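Long-range contact in molybdopterin synthase catalytic subunit (Homo sapiens, PDB 4AP8), which catalyses, as the large subunit of molybdopterin synthase, the conversion of precursor Z into molybdopterin with sulfur supplied by the small subunit MOCS2A: residues 14-19 against 85-90. Numbering follows the deposited sequence.
Sequences AEKLSV and FHRLGL. With EDO (1,2-ethanediol), chain G.
A14 and L88 form the nearest CA pair (4.8 Å), and from there residues 14-17 run back past 85-88 with end-to-end directions 141° apart. At this point A14 CA directs a C-H toward L88 O, 3.5 Å away and fairly straight at the hydrogen (157°). R87 carries most of the polar contact. Its CG stands anti to the backbone N (chi1 -170°) and the chain stays extended to NE, which lays the guanidinium against the backbone of 14-16. One face of the group meets E15 C and K16 CA, while NE makes a weak, bent hydrogen bond to A14 O at 3.4 Å. NH1 ends beside the K16 aliphatic chain, 3.6 Å from CG, and also donates to a water in the guanidinium plane; that water also accepts a hydrogen bond from L17 N (2.7 Å), bridging the segments. NH1 also forms a salt bridge with E95, whose other carboxylate oxygen is a long, weak ion-pair partner of K16 NZ. Cut back to an alanine here, the R87 side chain would lose its guanidinium, which is likely to leave E95 without this salt bridge and the bridging water without its NH1 donor. L17 supplies the apolar part: CD2 approaches the F85 ring at its edge and lies 4.0 Å from F85 CB, while CG packs on R87 CB. Within the MoaE fold, 14-19 links strand 8-13 to helix 19-25, where N-cap S18 accepts a hydrogen bond from E21 N at OG. Strand 79-87 pairs with 8-13 and 96-104, and F85 reaches V22 and L25 of that helix.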
loop_
_atom_site.group_PDB
_atom_site.type_symbol
_atom_site.label_atom_id
_atom_site.label_comp_id
_atom_site.label_asym_id
_atom_site.label_seq_id
_atom_site.Cartn_x
_atom_site.Cartn_y
_atom_site.Cartn_z
ATOM N N ALA A 14 -2.620 16.349 -13.384
ATOM C CA ALA A 14 -2.081 17.482 -12.647
ATOM C C ALA A 14 -2.786 17.586 -11.281
ATOM O O ALA A 14 -2.355 18.323 -10.384
ATOM C CB ALA A 14 -2.244 18.732 -13.481
ATOM N N GLU A 15 -3.840 16.793 -11.144
ATOM C CA GLU A 15 -4.663 16.819 -9.949
ATOM C C GLU A 15 -4.034 16.094 -8.749
ATOM O O GLU A 15 -3.211 15.212 -8.901
ATOM C CB GLU A 15 -6.045 16.235 -10.250
ATOM C CG GLU A 15 -7.084 17.237 -10.758
ATOM C CD GLU A 15 -7.238 18.518 -9.945
ATOM O OE1 GLU A 15 -7.273 18.485 -8.673
ATOM O OE2 GLU A 15 -7.335 19.567 -10.624
ATOM N N LYS A 16 -4.443 16.523 -7.549
ATOM C CA LYS A 16 -4.063 15.915 -6.275
ATOM C C LYS A 16 -4.475 14.432 -6.300
ATOM O O LYS A 16 -5.573 14.102 -6.713
ATOM C CB LYS A 16 -4.793 16.633 -5.144
ATOM C CG LYS A 16 -3.969 16.955 -3.904
ATOM C CD LYS A 16 -4.851 17.415 -2.739
ATOM C CE LYS A 16 -4.191 18.539 -1.951
ATOM N NZ LYS A 16 -5.009 19.053 -0.826
ATOM N N LEU A 17 -3.553 13.546 -5.941
ATOM C CA LEU A 17 -3.812 12.110 -5.959
ATOM C C LEU A 17 -4.434 11.677 -4.640
ATOM O O LEU A 17 -4.063 12.207 -3.627
ATOM C CB LEU A 17 -2.508 11.346 -6.140
ATOM C CG LEU A 17 -1.736 11.617 -7.405
ATOM C CD1 LEU A 17 -0.519 10.697 -7.445
ATOM C CD2 LEU A 17 -2.679 11.361 -8.586
ATOM N N SER A 18 -5.385 10.745 -4.667
ATOM C CA SER A 18 -6.036 10.242 -3.469
ATOM C C SER A 18 -5.780 8.759 -3.304
ATOM O O SER A 18 -6.228 7.915 -4.115
ATOM C CB SER A 18 -7.556 10.456 -3.538
ATOM O OG SER A 18 -8.253 9.597 -2.641
ATOM N N VAL A 19 -5.119 8.427 -2.207
ATOM C CA VAL A 19 -4.852 7.034 -1.897
ATOM C C VAL A 19 -6.186 6.255 -1.772
ATOM O O VAL A 19 -6.330 5.142 -2.251
ATOM C CB VAL A 19 -3.966 6.927 -0.645
ATOM C CG1 VAL A 19 -4.368 7.988 0.384
ATOM C CG2 VAL A 19 -4.102 5.519 -0.085
ATOM N N PHE A 85 -0.843 5.892 -10.920
ATOM C CA PHE A 85 -1.163 7.304 -11.068
ATOM C C PHE A 85 0.064 8.116 -10.737
ATOM O O PHE A 85 0.708 7.893 -9.722
ATOM C CB PHE A 85 -2.272 7.707 -10.109
ATOM C CG PHE A 85 -3.649 7.298 -10.567
ATOM C CD1 PHE A 85 -3.960 5.970 -10.785
ATOM C CD2 PHE A 85 -4.617 8.235 -10.788
ATOM C CE1 PHE A 85 -5.210 5.587 -11.222
ATOM C CE2 PHE A 85 -5.859 7.867 -11.247
ATOM C CZ PHE A 85 -6.160 6.538 -11.462
ATOM N N HIS A 86 0.409 9.025 -11.635
ATOM C CA HIS A 86 1.518 9.947 -11.439
ATOM C C HIS A 86 1.033 11.345 -11.601
ATOM O O HIS A 86 0.233 11.648 -12.509
ATOM C CB HIS A 86 2.629 9.680 -12.438
ATOM C CG HIS A 86 3.959 10.134 -11.972
ATOM N ND1 HIS A 86 4.182 11.390 -11.543
ATOM C CD2 HIS A 86 5.156 9.440 -11.824
ATOM C CE1 HIS A 86 5.470 11.496 -11.147
ATOM N NE2 HIS A 86 6.063 10.307 -11.318
ATOM N N ARG A 87 1.468 12.200 -10.692
ATOM C CA ARG A 87 1.046 13.561 -10.727
ATOM C C ARG A 87 2.088 14.323 -11.471
ATOM O O ARG A 87 3.266 13.984 -11.419
ATOM C CB ARG A 87 0.919 14.129 -9.327
ATOM C CG ARG A 87 0.251 15.486 -9.342
ATOM C CD ARG A 87 -0.253 15.842 -7.975
ATOM N NE ARG A 87 -0.395 17.279 -7.822
ATOM C CZ ARG A 87 -0.593 17.864 -6.659
ATOM N NH1 ARG A 87 -0.724 17.146 -5.556
ATOM N NH2 ARG A 87 -0.651 19.158 -6.597
ATOM N N LEU A 88 1.654 15.336 -12.199
ATOM C CA LEU A 88 2.580 16.186 -12.912
ATOM C C LEU A 88 2.394 17.604 -12.431
ATOM O O LEU A 88 1.334 17.961 -11.915
ATOM C CB LEU A 88 2.315 16.092 -14.412
ATOM C CG LEU A 88 2.427 14.665 -15.016
ATOM C CD1 LEU A 88 1.801 14.486 -16.399
ATOM C CD2 LEU A 88 3.855 14.128 -14.966
ATOM N N GLY A 89 3.423 18.409 -12.652
ATOM C CA GLY A 89 3.440 19.764 -12.204
ATOM C C GLY A 89 4.038 19.848 -10.819
ATOM O O GLY A 89 4.798 18.972 -10.422
ATOM N N LEU A 90 3.716 20.925 -10.105
ATOM C CA LEU A 90 4.264 21.123 -8.788
ATOM C C LEU A 90 3.547 20.181 -7.882
ATOM O O LEU A 90 2.308 20.083 -7.922
ATOM C CB LEU A 90 4.102 22.574 -8.325
ATOM C CG LEU A 90 4.885 23.613 -9.165
ATOM C CD1 LEU A 90 4.456 25.008 -8.780
ATOM C CD2 LEU A 90 6.405 23.476 -9.099
HETATM C C1 EDO G . -7.320 10.325 -8.235
HETATM O O1 EDO G . -6.395 10.512 -7.182
HETATM C C2 EDO G . -7.654 8.836 -8.197
HETATM O O2 EDO G . -9.008 8.596 -8.643
HETATM O O HOH W 1 -1.275 14.301 -4.666
#